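Local structure of antitoxin HicB3 (Yersinia pestis, 4P7D) at residues Asn37-Phe42 with Val82-Ala87; Leu56-Lys61 with Ala129-Ile134. The protein probably neutralises its partner HicA-type toxin in a bacterial toxin-antitoxin system, and, as in other repressors of the Met-repressor clan, probably binds operator DNA. All coordinates share one frame; numbering follows the deposited sequence.

Contact 1: Asn37-Phe42 with Val82-Ala87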
loop_
_atom_site.group_PDB
_atom_site.type_symbol
_atom_site.label_atom_id
_atom_site.label_comp_id
_atom_site.label_asym_id
_atom_site.label_seq_id
_atom_site.Cartn_x
_atom_site.Cartn_y
_atom_site.Cartn_z
ATOM N N ASN B 37 -16.120 -26.325 5.595
ATOM C CA ASN B 37 -16.924 -26.638 6.762
ATOM C C ASN B 37 -17.030 -25.462 7.708
ATOM O O ASN B 37 -18.102 -25.170 8.217
ATOM C CB ASN B 37 -16.354 -27.846 7.491
ATOM C CG ASN B 37 -16.737 -29.156 6.833
ATOM O OD1 ASN B 37 -17.413 -29.185 5.795
ATOM N ND2 ASN B 37 -16.295 -30.254 7.428
ATOM N N ALA B 38 -15.909 -24.786 7.919
ATOM C CA ALA B 38 -15.831 -23.630 8.814
ATOM C C ALA B 38 -16.764 -22.470 8.434
ATOM O O ALA B 38 -17.581 -22.036 9.237
ATOM C CB ALA B 38 -14.396 -23.134 8.881
ATOM N N GLU B 39 -16.625 -21.955 7.217
ATOM C CA GLU B 39 -17.447 -20.830 6.773
ATOM C C GLU B 39 -18.932 -21.152 6.890
ATOM O O GLU B 39 -19.716 -20.325 7.315
ATOM C CB GLU B 39 -17.083 -20.438 5.339
ATOM C CG GLU B 39 -17.950 -19.356 4.763
ATOM C CD GLU B 39 -17.365 -18.706 3.520
ATOM O OE1 GLU B 39 -16.443 -19.283 2.906
ATOM O OE2 GLU B 39 -17.828 -17.603 3.153
ATOM N N GLU B 40 -19.311 -22.370 6.544
ATOM C CA GLU B 40 -20.688 -22.801 6.687
ATOM C C GLU B 40 -21.164 -22.702 8.143
ATOM O O GLU B 40 -22.282 -22.258 8.404
ATOM C CB GLU B 40 -20.838 -24.226 6.162
ATOM C CG GLU B 40 -22.173 -24.859 6.486
ATOM C CD GLU B 40 -22.068 -25.909 7.591
ATOM O OE1 GLU B 40 -21.081 -26.692 7.599
ATOM O OE2 GLU B 40 -22.965 -25.926 8.471
ATOM N N ALA B 41 -20.313 -23.092 9.091
ATOM C CA ALA B 41 -20.647 -22.974 10.519
ATOM C C ALA B 41 -20.768 -21.513 10.899
ATOM O O ALA B 41 -21.657 -21.111 11.649
ATOM C CB ALA B 41 -19.606 -23.643 11.380
ATOM N N PHE B 42 -19.838 -20.731 10.367
ATOM C CA PHE B 42 -19.812 -19.302 10.549
ATOM C C PHE B 42 -21.104 -18.677 10.043
ATOM O O PHE B 42 -21.737 -17.886 10.732
ATOM C CB PHE B 42 -18.601 -18.706 9.820
ATOM C CG PHE B 42 -18.605 -17.196 9.747
ATOM C CD1 PHE B 42 -17.963 -16.445 10.705
ATOM C CD2 PHE B 42 -19.245 -16.534 8.708
ATOM C CE1 PHE B 42 -17.955 -15.065 10.630
ATOM C CE2 PHE B 42 -19.255 -15.148 8.635
ATOM C CZ PHE B 42 -18.603 -14.417 9.595
ATOM N N VAL B 82 -10.018 -18.554 7.669
ATOM C CA VAL B 82 -11.179 -18.490 6.807
ATOM C C VAL B 82 -11.309 -17.135 6.182
ATOM O O VAL B 82 -11.363 -16.110 6.868
ATOM C CB VAL B 82 -12.432 -18.798 7.545
ATOM C CG1 VAL B 82 -13.625 -18.368 6.716
ATOM C CG2 VAL B 82 -12.449 -20.267 7.830
ATOM N N GLU B 83 -11.347 -17.133 4.862
ATOM C CA GLU B 83 -11.419 -15.896 4.125
ATOM C C GLU B 83 -12.865 -15.630 3.764
ATOM O O GLU B 83 -13.569 -16.505 3.280
ATOM C CB GLU B 83 -10.542 -15.961 2.888
ATOM C CG GLU B 83 -10.559 -14.693 2.078
ATOM C CD GLU B 83 -9.315 -14.563 1.220
ATOM O OE1 GLU B 83 -8.890 -15.598 0.655
ATOM O OE2 GLU B 83 -8.755 -13.442 1.131
ATOM N N ILE B 84 -13.306 -14.413 4.021
ATOM C CA ILE B 84 -14.697 -14.061 3.831
ATOM C C ILE B 84 -14.830 -12.795 3.003
ATOM O O ILE B 84 -14.101 -11.829 3.210
ATOM C CB ILE B 84 -15.393 -13.889 5.193
ATOM C CG1 ILE B 84 -15.870 -15.258 5.681
ATOM C CG2 ILE B 84 -16.534 -12.872 5.115
ATOM C CD1 ILE B 84 -16.299 -15.277 7.103
ATOM N N ASP B 85 -15.753 -12.824 2.048
ATOM C CA ASP B 85 -16.107 -11.641 1.283
ATOM C C ASP B 85 -17.371 -11.021 1.854
ATOM O O ASP B 85 -18.449 -11.606 1.796
ATOM C CB ASP B 85 -16.290 -11.991 -0.186
ATOM C CG ASP B 85 -16.459 -10.770 -1.057
ATOM O OD1 ASP B 85 -16.153 -9.642 -0.591
ATOM O OD2 ASP B 85 -16.890 -10.947 -2.218
ATOM N N PRO B 86 -17.232 -9.827 2.429
ATOM C CA PRO B 86 -18.362 -9.115 3.036
ATOM C C PRO B 86 -19.492 -8.856 2.054
ATOM O O PRO B 86 -20.642 -8.942 2.440
ATOM C CB PRO B 86 -17.746 -7.799 3.495
ATOM C CG PRO B 86 -16.444 -7.673 2.724
ATOM C CD PRO B 86 -15.972 -9.069 2.528
ATOM N N ALA B 87 -19.163 -8.554 0.802
ATOM C CA ALA B 87 -20.170 -8.353 -0.240
ATOM C C ALA B 87 -21.181 -9.514 -0.288
ATOM O O ALA B 87 -22.368 -9.322 -0.597
ATOM C CB ALA B 87 -19.495 -8.188 -1.597
#

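Contact 2: Leu56-Lys61 with Ala129-Ile134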
loop_
_atom_site.group_PDB
_atom_site.type_symbol
_atom_site.label_atom_id
_atom_site.label_comp_id
_atom_site.label_asym_id
_atom_site.label_seq_id
_atom_site.Cartn_x
_atom_site.Cartn_y
_atom_site.Cartn_z
ATOM N N LEU B 56 -21.018 -7.688 10.022
ATOM C CA LEU B 56 -19.950 -8.647 10.269
ATOM C C LEU B 56 -19.000 -8.057 11.299
ATOM O O LEU B 56 -18.794 -6.843 11.325
ATOM C CB LEU B 56 -19.189 -8.973 8.981
ATOM C CG LEU B 56 -19.879 -9.600 7.766
ATOM C CD1 LEU B 56 -18.890 -9.596 6.609
ATOM C CD2 LEU B 56 -20.380 -11.017 8.023
ATOM N N PRO B 57 -18.427 -8.904 12.162
ATOM C CA PRO B 57 -17.480 -8.352 13.135
ATOM C C PRO B 57 -16.183 -7.952 12.459
ATOM O O PRO B 57 -15.827 -8.443 11.400
ATOM C CB PRO B 57 -17.259 -9.498 14.109
ATOM C CG PRO B 57 -17.533 -10.724 13.279
ATOM C CD PRO B 57 -18.624 -10.352 12.329
ATOM N N SER B 58 -15.488 -7.015 13.071
ATOM C CA SER B 58 -14.214 -6.577 12.541
ATOM C C SER B 58 -13.203 -7.688 12.842
ATOM O O SER B 58 -13.208 -8.252 13.937
ATOM C CB SER B 58 -13.832 -5.225 13.155
ATOM O OG SER B 58 -12.703 -4.674 12.532
ATOM N N PRO B 59 -12.365 -8.041 11.860
ATOM C CA PRO B 59 -11.359 -9.101 12.020
ATOM C C PRO B 59 -10.111 -8.599 12.742
ATOM O O PRO B 59 -9.764 -7.428 12.637
ATOM C CB PRO B 59 -11.045 -9.497 10.583
ATOM C CG PRO B 59 -11.238 -8.227 9.810
ATOM C CD PRO B 59 -12.343 -7.457 10.509
ATOM N N PRO B 60 -9.435 -9.482 13.476
ATOM C CA PRO B 60 -8.344 -9.058 14.354
ATOM C C PRO B 60 -7.130 -8.585 13.591
ATOM O O PRO B 60 -6.966 -8.907 12.415
ATOM C CB PRO B 60 -8.009 -10.328 15.138
ATOM C CG PRO B 60 -8.415 -11.418 14.239
ATOM C CD PRO B 60 -9.609 -10.942 13.477
ATOM N N LYS B 61 -6.262 -7.853 14.276
ATOM C CA LYS B 61 -5.066 -7.336 13.642
ATOM C C LYS B 61 -3.781 -7.881 14.297
ATOM O O LYS B 61 -2.770 -8.041 13.632
ATOM C CB LYS B 61 -5.101 -5.789 13.651
ATOM C CG LYS B 61 -6.064 -5.161 12.608
ATOM C CD LYS B 61 -5.319 -4.382 11.485
ATOM C CE LYS B 61 -6.155 -4.216 10.200
ATOM N NZ LYS B 61 -5.394 -4.676 8.996
ATOM N N ALA B 129 -15.035 2.387 10.862
ATOM C CA ALA B 129 -16.363 2.399 11.471
ATOM C C ALA B 129 -16.744 1.045 12.019
ATOM O O ALA B 129 -17.382 0.952 13.060
ATOM C CB ALA B 129 -17.421 2.876 10.453
ATOM N N ARG B 130 -16.360 -0.012 11.313
ATOM C CA ARG B 130 -16.711 -1.357 11.750
ATOM C C ARG B 130 -15.962 -1.757 13.025
ATOM O O ARG B 130 -16.463 -2.544 13.814
ATOM C CB ARG B 130 -16.443 -2.352 10.631
ATOM C CG ARG B 130 -16.844 -3.782 10.926
ATOM C CD ARG B 130 -16.376 -4.693 9.792
ATOM N NE ARG B 130 -16.989 -4.408 8.493
ATOM C CZ ARG B 130 -18.256 -4.684 8.190
ATOM N NH1 ARG B 130 -19.051 -5.215 9.112
ATOM N NH2 ARG B 130 -18.741 -4.404 6.982
ATOM N N GLU B 131 -14.782 -1.200 13.262
ATOM C CA GLU B 131 -14.099 -1.564 14.490
ATOM C C GLU B 131 -14.585 -0.816 15.729
ATOM O O GLU B 131 -14.606 -1.412 16.812
ATOM C CB GLU B 131 -12.589 -1.395 14.373
ATOM C CG GLU B 131 -11.901 -2.323 15.390
ATOM C CD GLU B 131 -10.439 -2.572 15.111
ATOM O OE1 GLU B 131 -9.828 -1.735 14.403
ATOM O OE2 GLU B 131 -9.915 -3.609 15.594
ATOM N N LYS B 132 -14.978 0.456 15.602
ATOM C CA LYS B 132 -15.547 1.162 16.767
ATOM C C LYS B 132 -16.790 0.467 17.275
ATOM O O LYS B 132 -17.025 0.391 18.474
ATOM C CB LYS B 132 -15.905 2.618 16.455
ATOM C CG LYS B 132 -16.369 3.412 17.670
ATOM C CD LYS B 132 -15.171 3.894 18.475
ATOM C CE LYS B 132 -15.587 4.483 19.824
ATOM N NZ LYS B 132 -16.475 5.676 19.674
ATOM N N ILE B 133 -17.586 -0.044 16.350
ATOM C CA ILE B 133 -18.866 -0.617 16.712
ATOM C C ILE B 133 -18.749 -2.072 17.131
ATOM O O ILE B 133 -19.202 -2.451 18.208
ATOM C CB ILE B 133 -19.853 -0.494 15.545
ATOM C CG1 ILE B 133 -20.188 0.980 15.322
ATOM C CG2 ILE B 133 -21.093 -1.325 15.809
ATOM C CD1 ILE B 133 -21.204 1.226 14.279
ATOM N N ILE B 134 -18.143 -2.884 16.277
ATOM C CA ILE B 134 -18.022 -4.296 16.557
ATOM C C ILE B 134 -16.606 -4.798 16.258
ATOM O O ILE B 134 -16.248 -5.147 15.138
ATOM C CB ILE B 134 -19.085 -5.103 15.782
ATOM C CG1 ILE B 134 -18.958 -6.601 16.093
ATOM C CG2 ILE B 134 -19.028 -4.811 14.287
ATOM C CD1 ILE B 134 -18.892 -6.918 17.592
#

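Contact 1: Asn37-Phe42 with Val82-Ala87
Between Glu39 of helix 34-47 and Val82 on strand 78-83 the CA atoms come within 6.7 Å, the nearest approach of the two backbones, and no hydrogen bond crosses it, so the helix rests on the strand and the loop after it mainly through side chains. Ala38 and Val82 meet methyl to methyl: CB of Ala38 lies 3.6 Å from CG2 of Val82, the branch beside the backbone N. One turn on, Phe42 has CG anti to its own N (chi1 170°), which swings the ring out to Ile84. The CD1 methyl of Ile84 sits over one ring face of Phe42, 3.5 Å from the centroid and 18° off the normal, displaced toward CE2 and CZ; this geometry defines a CH-pi contact. To one side of these two apolar pairs runs the extended chain of Glu39, whose OE2 passes 4.0 Å from Ile84 CG1 but finds its hydrogen bond at the hydroxyl of Tyr89. Tyr3 of strand 2-8 meets the ring of Phe42 as well, while Glu83, pointing away from the helix, forms a salt bridge to Lys36 of the second subunit. This packing of helix 34-47 on an outermost strand of the sheet within this chain, and on the loop after it, is part of the core of the N-terminal alpha/beta portion. Its cohesion is therefore apolar, with the Glu39 carboxylate at the margin bonded beyond the strand end.

Contact 2: Leu56-Lys61 with Ala129-Ile134
Anti torsions at chi1 and chi2 lead the Arg130 chain outward from helix 121-133, and a bend at chi3 (-63°) then turns its guanidinium to the backbone of Leu56. There NH1 of Arg130 donates to Leu56 O at 2.8 Å; the oxygen lies at the edge of the guanidinium but somewhat out of its plane, with the N-H...O angle bent to 137°. NH2 continues to Glu90, whose carboxylate also accepts from the backbone N of Leu56, so one acid ties the arginine and the loop together. At the helix end the roles of backbone and side chain change: Ile134, the first residue to leave helical torsions, offers its carbonyl O to Ser58 N at 2.9 Å, a straighter bond. Its side chain lies along Pro57, CG1 of Ile134 coming 3.7 Å from Pro57 CA, while CG2 faces the carbonyl of Leu56. Ser58 points at the helix, its CB 3.8 Å from Arg130 O and its OG beside the CB and CG methylenes of Glu131. The proline-rich loop thus fastens the end of the C-terminal helix to the N-terminal part of the chain by a polar grip on main-chain atoms, with Glu90 probably helping to hold the guanidinium in place.

Contact 1 is buried, contact 2 only partly so, and the chemistry follows: apolar side chains with no bond across in the first, two hydrogen bonds to main-chain carbonyls in the second. They hold different elements, helix 34-47 against the sheet edge within this chain in contact 1, a loop against helix 121-133 in contact 2, yet they adjoin. Leu56 CD1 lies 3.6 Å from Pro86 CA, and Leu56 CD2 is 4.1 Å from Phe42 CZ, so its side chain enters the packing around contact 1 while its carbonyl serves contact 2. Subunit neighbours differ too: the second reaches both contacts, whereas the third packs on helix 121-133 in contact 2.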